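PDB 6D0P: pirin family protein from Acinetobacter baumannii, which probably acts as a metal-dependent quercetin 2,3-dioxygenase, a two-domain cupin of the pirin family thought to bind one iron ion per subunit. Local coordinates for residues Trp129-Met138 with Glu258-Asn269; Val208-Asp219 with Phe238-Leu249. All coordinates share one frame; numbering follows the deposited sequence. Where two conformers were deposited one is given.

Contact 1: residues Trp129-Met138 with Glu258-Asn269; sequences WVNLPSHSKM and EPIEGYGPFVMN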
loop_
_atom_site.group_PDB
_atom_site.type_symbol
_atom_site.label_atom_id
_atom_site.label_comp_id
_atom_site.label_asym_id
_atom_site.label_seq_id
_atom_site.Cartn_x
_atom_site.Cartn_y
_atom_site.Cartn_z
ATOM N N TRP A 129 -2.591 -1.976 -2.922
ATOM C CA TRP A 129 -2.667 -3.041 -3.894
ATOM C C TRP A 129 -1.661 -2.735 -5.011
ATOM O O TRP A 129 -1.651 -1.613 -5.518
ATOM C CB TRP A 129 -4.062 -3.146 -4.473
ATOM C CG TRP A 129 -5.132 -3.596 -3.533
ATOM C CD1 TRP A 129 -5.080 -3.726 -2.170
ATOM C CD2 TRP A 129 -6.485 -3.886 -3.913
ATOM N NE1 TRP A 129 -6.289 -4.151 -1.697
ATOM C CE2 TRP A 129 -7.173 -4.256 -2.740
ATOM C CE3 TRP A 129 -7.154 -3.947 -5.141
ATOM C CZ2 TRP A 129 -8.515 -4.629 -2.764
ATOM C CZ3 TRP A 129 -8.478 -4.330 -5.167
ATOM C CH2 TRP A 129 -9.152 -4.646 -3.989
ATOM N N VAL A 130 -0.873 -3.721 -5.375
ATOM C CA VAL A 130 0.127 -3.633 -6.426
ATOM C C VAL A 130 -0.219 -4.650 -7.513
ATOM O O VAL A 130 -0.409 -5.859 -7.236
ATOM C CB VAL A 130 1.539 -3.887 -5.886
ATOM C CG1 VAL A 130 2.596 -3.739 -6.971
ATOM C CG2 VAL A 130 1.855 -2.977 -4.707
ATOM N N ASN A 131 -0.209 -4.191 -8.750
ATOM C CA ASN A 131 -0.554 -5.043 -9.861
ATOM C C ASN A 131 0.628 -5.942 -10.229
ATOM O O ASN A 131 1.769 -5.652 -9.929
ATOM C CB ASN A 131 -1.004 -4.225 -11.076
ATOM C CG ASN A 131 -1.979 -4.964 -11.978
ATOM O OD1 ASN A 131 -2.302 -6.137 -11.741
ATOM N ND2 ASN A 131 -2.501 -4.265 -12.993
ATOM N N LEU A 132 0.302 -7.060 -10.845
ATOM C CA LEU A 132 1.291 -7.986 -11.389
ATOM C C LEU A 132 1.313 -7.932 -12.923
ATOM O O LEU A 132 0.270 -7.759 -13.577
ATOM C CB LEU A 132 0.919 -9.397 -10.931
ATOM C CG LEU A 132 1.108 -9.679 -9.438
ATOM C CD1 LEU A 132 0.440 -10.981 -9.033
ATOM C CD2 LEU A 132 2.580 -9.694 -9.095
ATOM N N PRO A 133 2.498 -8.145 -13.510
ATOM C CA PRO A 133 2.566 -8.349 -14.935
ATOM C C PRO A 133 1.677 -9.548 -15.298
ATOM O O PRO A 133 1.534 -10.465 -14.480
ATOM C CB PRO A 133 4.029 -8.706 -15.233
ATOM C CG PRO A 133 4.767 -8.144 -14.041
ATOM C CD PRO A 133 3.805 -8.308 -12.886
ATOM N N SER A 134 1.150 -9.543 -16.518
ATOM C CA SER A 134 0.240 -10.564 -17.004
ATOM C C SER A 134 0.792 -11.968 -16.760
ATOM O O SER A 134 0.082 -12.858 -16.270
ATOM C CB SER A 134 -0.063 -10.356 -18.504
ATOM O OG SER A 134 1.142 -10.363 -19.250
ATOM N N HIS A 135 2.057 -12.157 -17.091
ATOM C CA HIS A 135 2.688 -13.482 -16.968
ATOM C C HIS A 135 2.748 -13.990 -15.526
ATOM O O HIS A 135 2.869 -15.194 -15.336
ATOM C CB HIS A 135 4.113 -13.443 -17.540
ATOM C CG HIS A 135 4.144 -13.208 -19.004
ATOM N ND1 HIS A 135 4.328 -11.954 -19.544
ATOM C CD2 HIS A 135 3.974 -14.049 -20.038
ATOM C CE1 HIS A 135 4.284 -12.041 -20.857
ATOM N NE2 HIS A 135 4.082 -13.323 -21.179
ATOM N N SER A 136 2.662 -13.104 -14.540
ATOM C CA SER A 136 2.838 -13.444 -13.136
ATOM C C SER A 136 1.498 -13.556 -12.403
ATOM O O SER A 136 1.454 -14.012 -11.270
ATOM C CB SER A 136 3.704 -12.387 -12.445
ATOM O OG SER A 136 4.961 -12.239 -13.086
ATOM N N LYS A 137 0.402 -13.177 -13.050
ATOM C CA LYS A 137 -0.857 -13.103 -12.338
ATOM C C LYS A 137 -1.330 -14.456 -11.814
ATOM O O LYS A 137 -1.994 -14.480 -10.766
ATOM C CB LYS A 137 -1.949 -12.520 -13.224
ATOM C CG LYS A 137 -1.845 -11.029 -13.394
ATOM C CD LYS A 137 -2.972 -10.466 -14.201
ATOM C CE LYS A 137 -2.979 -8.956 -14.210
ATOM N NZ LYS A 137 -3.349 -8.414 -12.888
HETATM N N MSE A 138 -1.048 -15.539 -12.524
HETATM C CA MSE A 138 -1.567 -16.853 -12.087
HETATM C C MSE A 138 -0.524 -17.708 -11.393
HETATM O O MSE A 138 -0.662 -18.932 -11.338
HETATM C CB MSE A 138 -2.257 -17.603 -13.248
HETATM C CG MSE A 138 -3.428 -16.783 -13.813
HETATM SE SE MSE A 138 -4.919 -16.666 -12.512
HETATM C CE MSE A 138 -5.544 -18.518 -12.517
ATOM N N GLU A 258 -0.008 -2.799 -19.701
ATOM C CA GLU A 258 -0.859 -3.953 -19.989
ATOM C C GLU A 258 -2.283 -3.560 -19.593
ATOM O O GLU A 258 -2.476 -2.714 -18.712
ATOM C CB GLU A 258 -0.377 -5.194 -19.223
ATOM C CG GLU A 258 0.874 -5.809 -19.817
ATOM C CD GLU A 258 1.398 -7.022 -19.066
ATOM O OE1 GLU A 258 1.294 -7.037 -17.837
ATOM O OE2 GLU A 258 1.840 -7.976 -19.733
ATOM N N PRO A 259 -3.279 -4.162 -20.224
ATOM C CA PRO A 259 -4.658 -3.818 -19.897
ATOM C C PRO A 259 -5.040 -4.113 -18.437
ATOM O O PRO A 259 -4.507 -5.031 -17.831
ATOM C CB PRO A 259 -5.530 -4.693 -20.816
ATOM C CG PRO A 259 -4.583 -5.233 -21.852
ATOM C CD PRO A 259 -3.235 -5.280 -21.166
ATOM N N ILE A 260 -5.962 -3.327 -17.902
ATOM C CA ILE A 260 -6.464 -3.552 -16.565
ATOM C C ILE A 260 -7.969 -3.828 -16.642
ATOM O O ILE A 260 -8.726 -3.011 -17.128
ATOM C CB ILE A 260 -6.224 -2.353 -15.643
ATOM C CG1 ILE A 260 -4.742 -1.996 -15.532
ATOM C CG2 ILE A 260 -6.849 -2.612 -14.286
ATOM C CD1 ILE A 260 -4.497 -0.643 -14.930
ATOM N N GLU A 261 -8.377 -4.999 -16.176
ATOM C CA GLU A 261 -9.790 -5.331 -16.084
ATOM C C GLU A 261 -10.041 -5.761 -14.636
ATOM O O GLU A 261 -9.565 -6.835 -14.202
ATOM C CB GLU A 261 -10.174 -6.412 -17.096
ATOM C CG GLU A 261 -9.831 -6.061 -18.535
ATOM C CD GLU A 261 -10.794 -5.117 -19.236
ATOM O OE1 GLU A 261 -11.974 -5.076 -18.840
ATOM O OE2 GLU A 261 -10.360 -4.435 -20.193
ATOM N N GLY A 262 -10.727 -4.903 -13.880
ATOM C CA GLY A 262 -10.975 -5.169 -12.478
ATOM C C GLY A 262 -12.443 -5.329 -12.160
ATOM O O GLY A 262 -13.309 -4.801 -12.841
ATOM N N TYR A 263 -12.694 -6.084 -11.110
ATOM C CA TYR A 263 -14.035 -6.304 -10.607
ATOM C C TYR A 263 -13.906 -6.704 -9.141
ATOM O O TYR A 263 -13.339 -7.765 -8.842
ATOM C CB TYR A 263 -14.748 -7.382 -11.419
ATOM C CG TYR A 263 -16.142 -7.688 -10.946
ATOM C CD1 TYR A 263 -17.192 -6.832 -11.235
ATOM C CD2 TYR A 263 -16.408 -8.815 -10.189
ATOM C CE1 TYR A 263 -18.479 -7.098 -10.802
ATOM C CE2 TYR A 263 -17.691 -9.102 -9.752
ATOM C CZ TYR A 263 -18.728 -8.236 -10.056
ATOM O OH TYR A 263 -19.995 -8.507 -9.631
ATOM N N GLY A 264 -14.375 -5.852 -8.242
ATOM C CA GLY A 264 -14.297 -6.155 -6.804
ATOM C C GLY A 264 -12.893 -6.495 -6.319
ATOM O O GLY A 264 -11.982 -5.678 -6.395
ATOM N N PRO A 265 -12.687 -7.715 -5.836
ATOM C CA PRO A 265 -11.320 -8.020 -5.411
ATOM C C PRO A 265 -10.505 -8.817 -6.445
ATOM O O PRO A 265 -9.513 -9.478 -6.092
ATOM C CB PRO A 265 -11.594 -8.794 -4.128
ATOM C CG PRO A 265 -12.790 -9.629 -4.484
ATOM C CD PRO A 265 -13.604 -8.778 -5.435
ATOM N N PHE A 266 -10.910 -8.751 -7.706
ATOM C CA PHE A 266 -10.173 -9.405 -8.771
ATOM C C PHE A 266 -9.620 -8.339 -9.726
ATOM O O PHE A 266 -10.342 -7.416 -10.090
ATOM C CB PHE A 266 -11.070 -10.340 -9.569
ATOM C CG PHE A 266 -11.875 -11.317 -8.750
ATOM C CD1 PHE A 266 -11.247 -12.207 -7.904
ATOM C CD2 PHE A 266 -13.249 -11.406 -8.912
ATOM C CE1 PHE A 266 -11.980 -13.140 -7.190
ATOM C CE2 PHE A 266 -13.981 -12.332 -8.185
ATOM C CZ PHE A 266 -13.342 -13.207 -7.343
ATOM N N VAL A 267 -8.354 -8.456 -10.123
ATOM C CA VAL A 267 -7.799 -7.539 -11.105
ATOM C C VAL A 267 -6.993 -8.382 -12.092
ATOM O O VAL A 267 -5.951 -8.960 -11.711
ATOM C CB VAL A 267 -6.924 -6.433 -10.489
ATOM C CG1 VAL A 267 -6.357 -5.548 -11.589
ATOM C CG2 VAL A 267 -7.682 -5.596 -9.471
HETATM N N MSE A 268 -7.500 -8.482 -13.318
HETATM C CA MSE A 268 -6.877 -9.285 -14.349
HETATM C C MSE A 268 -6.594 -8.408 -15.547
HETATM O O MSE A 268 -6.606 -7.161 -15.428
HETATM C CB MSE A 268 -7.818 -10.465 -14.668
HETATM C CG MSE A 268 -8.051 -11.382 -13.441
HETATM SE SE MSE A 268 -6.398 -12.334 -12.950
HETATM C CE MSE A 268 -6.120 -13.443 -14.570
ATOM N N ASN A 269 -6.304 -9.024 -16.696
ATOM C CA ASN A 269 -5.987 -8.257 -17.904
ATOM C C ASN A 269 -7.193 -8.199 -18.850
ATOM O O ASN A 269 -7.279 -7.247 -19.667
ATOM C CB ASN A 269 -4.773 -8.821 -18.651
ATOM C CG ASN A 269 -3.499 -8.730 -17.843
ATOM O OD1 ASN A 269 -3.002 -9.753 -17.380
ATOM N ND2 ASN A 269 -2.994 -7.521 -17.619
HETATM O O HOH W 1 -4.203 -5.931 -14.729
HETATM O O HOH W 2 -0.697 -6.562 -15.918
#

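Contact 2: residues Val208-Asp219 with Phe238-Leu249; sequences VVVLEGAVVVND and FSLNAEEDTKFL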
loop_
_atom_site.group_PDB
_atom_site.type_symbol
_atom_site.label_atom_id
_atom_site.label_comp_id
_atom_site.label_asym_id
_atom_site.label_seq_id
_atom_site.Cartn_x
_atom_site.Cartn_y
_atom_site.Cartn_z
ATOM N N VAL A 208 3.489 10.570 -4.748
ATOM C CA VAL A 208 3.861 11.058 -3.415
ATOM C C VAL A 208 2.585 11.073 -2.583
ATOM O O VAL A 208 1.628 11.774 -2.912
ATOM C CB VAL A 208 4.512 12.446 -3.456
ATOM C CG1 VAL A 208 4.830 12.977 -2.062
ATOM C CG2 VAL A 208 5.746 12.416 -4.347
ATOM N N VAL A 209 2.563 10.222 -1.577
ATOM C CA VAL A 209 1.395 10.101 -0.715
ATOM C C VAL A 209 1.711 10.779 0.623
ATOM O O VAL A 209 2.703 10.445 1.263
ATOM C CB VAL A 209 0.991 8.635 -0.503
ATOM C CG1 VAL A 209 -0.235 8.515 0.405
ATOM C CG2 VAL A 209 0.744 7.937 -1.825
ATOM N N VAL A 210 0.888 11.753 0.984
ATOM C CA VAL A 210 1.004 12.422 2.241
ATOM C C VAL A 210 -0.128 11.904 3.124
ATOM O O VAL A 210 -1.280 12.189 2.879
ATOM C CB VAL A 210 0.963 13.953 2.082
ATOM C CG1 VAL A 210 1.080 14.664 3.428
ATOM C CG2 VAL A 210 2.042 14.417 1.127
ATOM N N LEU A 211 0.212 11.120 4.140
ATOM C CA LEU A 211 -0.791 10.579 5.030
ATOM C C LEU A 211 -1.243 11.631 6.041
ATOM O O LEU A 211 -2.454 11.787 6.294
ATOM C CB LEU A 211 -0.224 9.356 5.755
ATOM C CG LEU A 211 0.218 8.204 4.864
ATOM C CD1 LEU A 211 0.879 7.121 5.707
ATOM C CD2 LEU A 211 -0.940 7.631 4.064
ATOM N N GLU A 212 -0.281 12.365 6.581
ATOM C CA GLU A 212 -0.528 13.360 7.603
ATOM C C GLU A 212 0.596 14.391 7.530
ATOM O O GLU A 212 1.729 14.024 7.285
ATOM C CB GLU A 212 -0.544 12.666 8.970
ATOM C CG GLU A 212 -0.961 13.535 10.130
ATOM C CD GLU A 212 -0.752 12.824 11.466
ATOM O OE1 GLU A 212 -1.408 11.740 11.705
ATOM O OE2 GLU A 212 0.091 13.309 12.253
ATOM N N GLY A 213 0.257 15.662 7.707
ATOM C CA GLY A 213 1.252 16.723 7.711
ATOM C C GLY A 213 1.092 17.664 6.538
ATOM O O GLY A 213 -0.028 17.877 6.033
ATOM N N ALA A 214 2.226 18.212 6.095
ATOM C CA ALA A 214 2.243 19.228 5.038
ATOM C C ALA A 214 3.656 19.326 4.477
ATOM O O ALA A 214 4.608 19.600 5.237
ATOM C CB ALA A 214 1.825 20.560 5.596
ATOM N N VAL A 215 3.789 19.099 3.170
ATOM C CA VAL A 215 5.089 19.100 2.525
ATOM C C VAL A 215 4.979 19.751 1.137
ATOM O O VAL A 215 3.975 19.560 0.418
ATOM C CB VAL A 215 5.636 17.666 2.447
ATOM C CG1 VAL A 215 4.621 16.712 1.837
ATOM C CG2 VAL A 215 6.961 17.595 1.708
ATOM N N VAL A 216 6.024 20.507 0.775
ATOM C CA VAL A 216 6.088 21.229 -0.481
ATOM C C VAL A 216 6.935 20.404 -1.449
ATOM O O VAL A 216 8.064 20.026 -1.120
ATOM C CB VAL A 216 6.677 22.642 -0.296
ATOM C CG1 VAL A 216 6.814 23.370 -1.625
ATOM C CG2 VAL A 216 5.859 23.468 0.679
ATOM N N VAL A 217 6.378 20.133 -2.633
ATOM C CA VAL A 217 7.071 19.400 -3.682
ATOM C C VAL A 217 7.690 20.407 -4.672
ATOM O O VAL A 217 7.003 21.316 -5.169
ATOM C CB VAL A 217 6.108 18.453 -4.423
ATOM C CG1 VAL A 217 6.823 17.631 -5.482
ATOM C CG2 VAL A 217 5.334 17.563 -3.474
ATOM N N ASN A 218 8.967 20.215 -4.982
ATOM C CA ASN A 218 9.704 21.039 -5.954
ATOM C C ASN A 218 9.548 22.538 -5.664
ATOM O O ASN A 218 9.401 23.326 -6.596
ATOM C CB ASN A 218 9.284 20.712 -7.389
ATOM C CG ASN A 218 9.668 19.306 -7.784
ATOM O OD1 ASN A 218 10.557 18.725 -7.176
ATOM N ND2 ASN A 218 9.011 18.751 -8.793
ATOM N N ASP A 219 9.571 22.910 -4.382
ATOM C CA ASP A 219 9.544 24.306 -3.917
ATOM C C ASP A 219 8.263 25.070 -4.273
ATOM O O ASP A 219 8.140 26.194 -3.823
ATOM C CB ASP A 219 10.701 25.132 -4.499
ATOM C CG ASP A 219 12.072 24.569 -4.184
ATOM O OD1 ASP A 219 12.308 24.194 -3.008
ATOM O OD2 ASP A 219 12.886 24.509 -5.114
ATOM N N PHE A 238 13.020 14.867 -7.631
ATOM C CA PHE A 238 12.095 15.814 -7.068
ATOM C C PHE A 238 12.516 16.074 -5.626
ATOM O O PHE A 238 13.302 15.298 -5.050
ATOM C CB PHE A 238 10.649 15.323 -7.168
ATOM C CG PHE A 238 10.322 14.091 -6.366
ATOM C CD1 PHE A 238 10.586 12.830 -6.869
ATOM C CD2 PHE A 238 9.733 14.199 -5.110
ATOM C CE1 PHE A 238 10.293 11.692 -6.128
ATOM C CE2 PHE A 238 9.412 13.062 -4.383
ATOM C CZ PHE A 238 9.690 11.808 -4.892
ATOM N N SER A 239 11.979 17.133 -5.063
ATOM C CA SER A 239 12.316 17.522 -3.697
ATOM C C SER A 239 11.055 17.596 -2.836
ATOM O O SER A 239 9.943 17.900 -3.323
ATOM C CB SER A 239 13.069 18.833 -3.663
ATOM O OG SER A 239 12.233 19.939 -4.004
ATOM N N LEU A 240 11.251 17.339 -1.556
ATOM C CA LEU A 240 10.210 17.455 -0.558
ATOM C C LEU A 240 10.753 18.323 0.583
ATOM O O LEU A 240 11.871 18.104 1.075
ATOM C CB LEU A 240 9.821 16.073 -0.030
ATOM C CG LEU A 240 9.152 15.100 -0.996
ATOM C CD1 LEU A 240 8.839 13.800 -0.278
ATOM C CD2 LEU A 240 7.873 15.681 -1.577
ATOM N N ASN A 241 9.963 19.287 1.003
ATOM C CA ASN A 241 10.354 20.214 2.070
ATOM C C ASN A 241 9.200 20.265 3.062
ATOM O O ASN A 241 8.135 20.767 2.720
ATOM C CB ASN A 241 10.669 21.598 1.495
ATOM C CG ASN A 241 11.492 22.469 2.423
ATOM O OD1 ASN A 241 11.718 22.120 3.581
ATOM N ND2 ASN A 241 11.961 23.598 1.910
ATOM N N ALA A 242 9.387 19.724 4.262
ATOM C CA ALA A 242 8.285 19.644 5.236
ATOM C C ALA A 242 7.993 20.991 5.927
ATOM O O ALA A 242 8.876 21.622 6.494
ATOM C CB ALA A 242 8.602 18.581 6.254
ATOM N N GLU A 243 6.714 21.359 5.966
ATOM C CA GLU A 243 6.239 22.567 6.663
ATOM C C GLU A 243 5.727 22.171 8.061
ATOM O O GLU A 243 5.548 23.018 8.950
ATOM C CB GLU A 243 5.151 23.255 5.845
ATOM C CG GLU A 243 5.620 23.706 4.472
ATOM C CD GLU A 243 6.323 25.054 4.448
ATOM O OE1 GLU A 243 6.867 25.455 5.498
ATOM O OE2 GLU A 243 6.336 25.700 3.379
ATOM N N GLU A 244 5.484 20.870 8.212
ATOM C CA GLU A 244 5.012 20.238 9.450
ATOM C C GLU A 244 5.570 18.810 9.488
ATOM O O GLU A 244 5.903 18.269 8.443
ATOM C CB GLU A 244 3.486 20.068 9.479
ATOM C CG GLU A 244 2.668 21.349 9.422
ATOM C CD GLU A 244 1.183 21.065 9.274
ATOM O OE1 GLU A 244 0.777 19.903 9.535
ATOM O OE2 GLU A 244 0.428 21.991 8.887
ATOM N N ASP A 245 5.638 18.181 10.655
ATOM C CA ASP A 245 6.050 16.763 10.700
ATOM C C ASP A 245 5.104 15.990 9.773
ATOM O O ASP A 245 3.867 16.122 9.915
ATOM C CB ASP A 245 5.944 16.181 12.110
ATOM C CG ASP A 245 7.049 16.622 13.055
ATOM O OD1 ASP A 245 7.890 17.456 12.650
ATOM O OD2 ASP A 245 7.057 16.118 14.188
ATOM N N THR A 246 5.654 15.215 8.838
ATOM C CA THR A 246 4.841 14.592 7.797
ATOM C C THR A 246 5.105 13.083 7.695
ATOM O O THR A 246 6.250 12.672 7.621
ATOM C CB THR A 246 5.155 15.268 6.452
ATOM O OG1 THR A 246 4.837 16.662 6.530
ATOM C CG2 THR A 246 4.437 14.631 5.287
ATOM N N LYS A 247 4.040 12.286 7.682
ATOM C CA LYS A 247 4.105 10.880 7.403
ATOM C C LYS A 247 3.807 10.711 5.907
ATOM O O LYS A 247 2.758 11.205 5.418
ATOM C CB LYS A 247 3.074 10.049 8.181
ATOM C CG LYS A 247 3.106 10.133 9.701
ATOM C CD LYS A 247 1.791 9.598 10.298
ATOM C CE LYS A 247 1.537 9.922 11.758
ATOM N NZ LYS A 247 0.180 9.464 12.182
ATOM N N PHE A 248 4.711 10.057 5.196
ATOM C CA PHE A 248 4.574 9.951 3.735
ATOM C C PHE A 248 4.882 8.540 3.224
ATOM O O PHE A 248 5.423 7.678 3.932
ATOM C CB PHE A 248 5.563 10.907 3.043
ATOM C CG PHE A 248 7.004 10.483 3.169
ATOM C CD1 PHE A 248 7.583 9.607 2.256
ATOM C CD2 PHE A 248 7.788 10.935 4.212
ATOM C CE1 PHE A 248 8.886 9.160 2.414
ATOM C CE2 PHE A 248 9.106 10.519 4.348
ATOM C CZ PHE A 248 9.659 9.625 3.457
ATOM N N LEU A 249 4.469 8.330 1.983
ATOM C CA LEU A 249 4.917 7.206 1.187
ATOM C C LEU A 249 5.340 7.743 -0.170
ATOM O O LEU A 249 4.781 8.755 -0.674
ATOM C CB LEU A 249 3.850 6.134 0.970
ATOM C CG LEU A 249 3.476 5.359 2.215
ATOM C CD1 LEU A 249 2.159 5.855 2.735
ATOM C CD2 LEU A 249 3.410 3.873 1.923
HETATM O O HOH W 3 2.751 13.492 10.772
HETATM O O HOH W 4 10.341 21.201 -2.178
HETATM O O HOH W 5 13.525 21.787 -5.092
#

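Contact 1: residues Trp129-Met138 with Glu258-Asn269
Lys-137 reaches over Val-267, Met-268 and Asn-269 with an aliphatic chain extended as far as CE and bent only at its last torsion (chi4 -70°). CD passes 3.3 Å from Asn-269 OD1. The bend brings NZ 2.9 Å from Val-267 O, met from 47° above the carbonyl plane, and 2.8 Å from Asn-131 OD1, where it lies on an in-plane lone pair. Gly-68 O is a third acceptor, so the buried ammonium is gripped by neutral oxygens. Met-268, a selenomethionine, starts away from 129-138 but doubles back through bends at chi2 and chi3. Its SE lies 4.1 Å from Lys-137 CD, and its CE is 4.0 Å from SE of selenomethionine Met-138, the chains crossing at about a right angle. Strands 261-263 and 266-268 form a beta hairpin with a type II' turn, Tyr-263 to Phe-266, that packs the C-terminal part of the chain against strand 121-131 of the N-terminal sheet. In this turn the side chain of Pro-265 lies about 4 Å from that of the manganese ligand His-66. Glu-258 receives Ser-134 through both carboxylate oxygens: N binds OE1 on its syn side at 2.8 Å, and OG binds OE2 at 2.5 Å from above the carboxylate plane.

Contact 2: residues Val208-Asp219 with Phe238-Leu249
Val-209 and Leu-249 form a hydrogen-bonded antiparallel pair, with Val-209 N to Leu-249 O and Leu-249 N to Val-209 O both 2.8 Å. The ladder then slips by one residue: Leu-211 and Glu-212 both face Lys-247, a classic beta bulge, and Leu-211 N donates to Lys-247 O at 2.9 Å. Beyond corners at 211-213 and 243-244, strands 214-217 and 238-242 pair at an axis separation of 4.4 Å in another sheet of the C-terminal cupin barrel. Thr-246 OG1 bridges the corner, accepting from Ala-214 N at 3.1 Å while donating to Glu-244 O, and Asn-218 OD1 closes the far end, accepting from Ser-239 N. The salt bridge between the segments joins Lys-247 NZ to Glu-212 OE1 at 2.8 Å, NZ coming from 50° above the carboxylate plane; with CG of Glu-212 anti to the backbone N (chi1 -173°), two extended chains meet at their charged ends. Leu-240 CD2 lies 3.7 Å from Val-217 CG2, the side chains running side by side, and Leu-211 CD1 is unusually close to Leu-249 CD1 at 3.5 Å. Lys-247 NZ also pairs with Glu-124, so two carboxylates would be expected to stabilise its charge, and the second ties strand 245-253 to strand 121-131 of the N-terminal sheet.

Along the chain the order is 129-138, 208-219, 238-249, 258-269, so contact 2 falls wholly between the two halves of contact 1. Their centres lie 30 Å apart on opposite sides of the chain's centre, and nearest atoms are about 10 Å apart. Contact 2 belongs to the C-terminal cupin barrel, whose strand 245-253 leads on to strand 261-263 of contact 1. That hairpin crosses back to strand 121-131 of the N-terminal sheet, whose domain holds the manganese site formed by His-64, His-66, His-108 and Glu-110. Contact 2 therefore pairs neighbouring strands within one domain, whereas contact 1 is a long-range return joining the chain's C-terminal part to the metal-bearing domain.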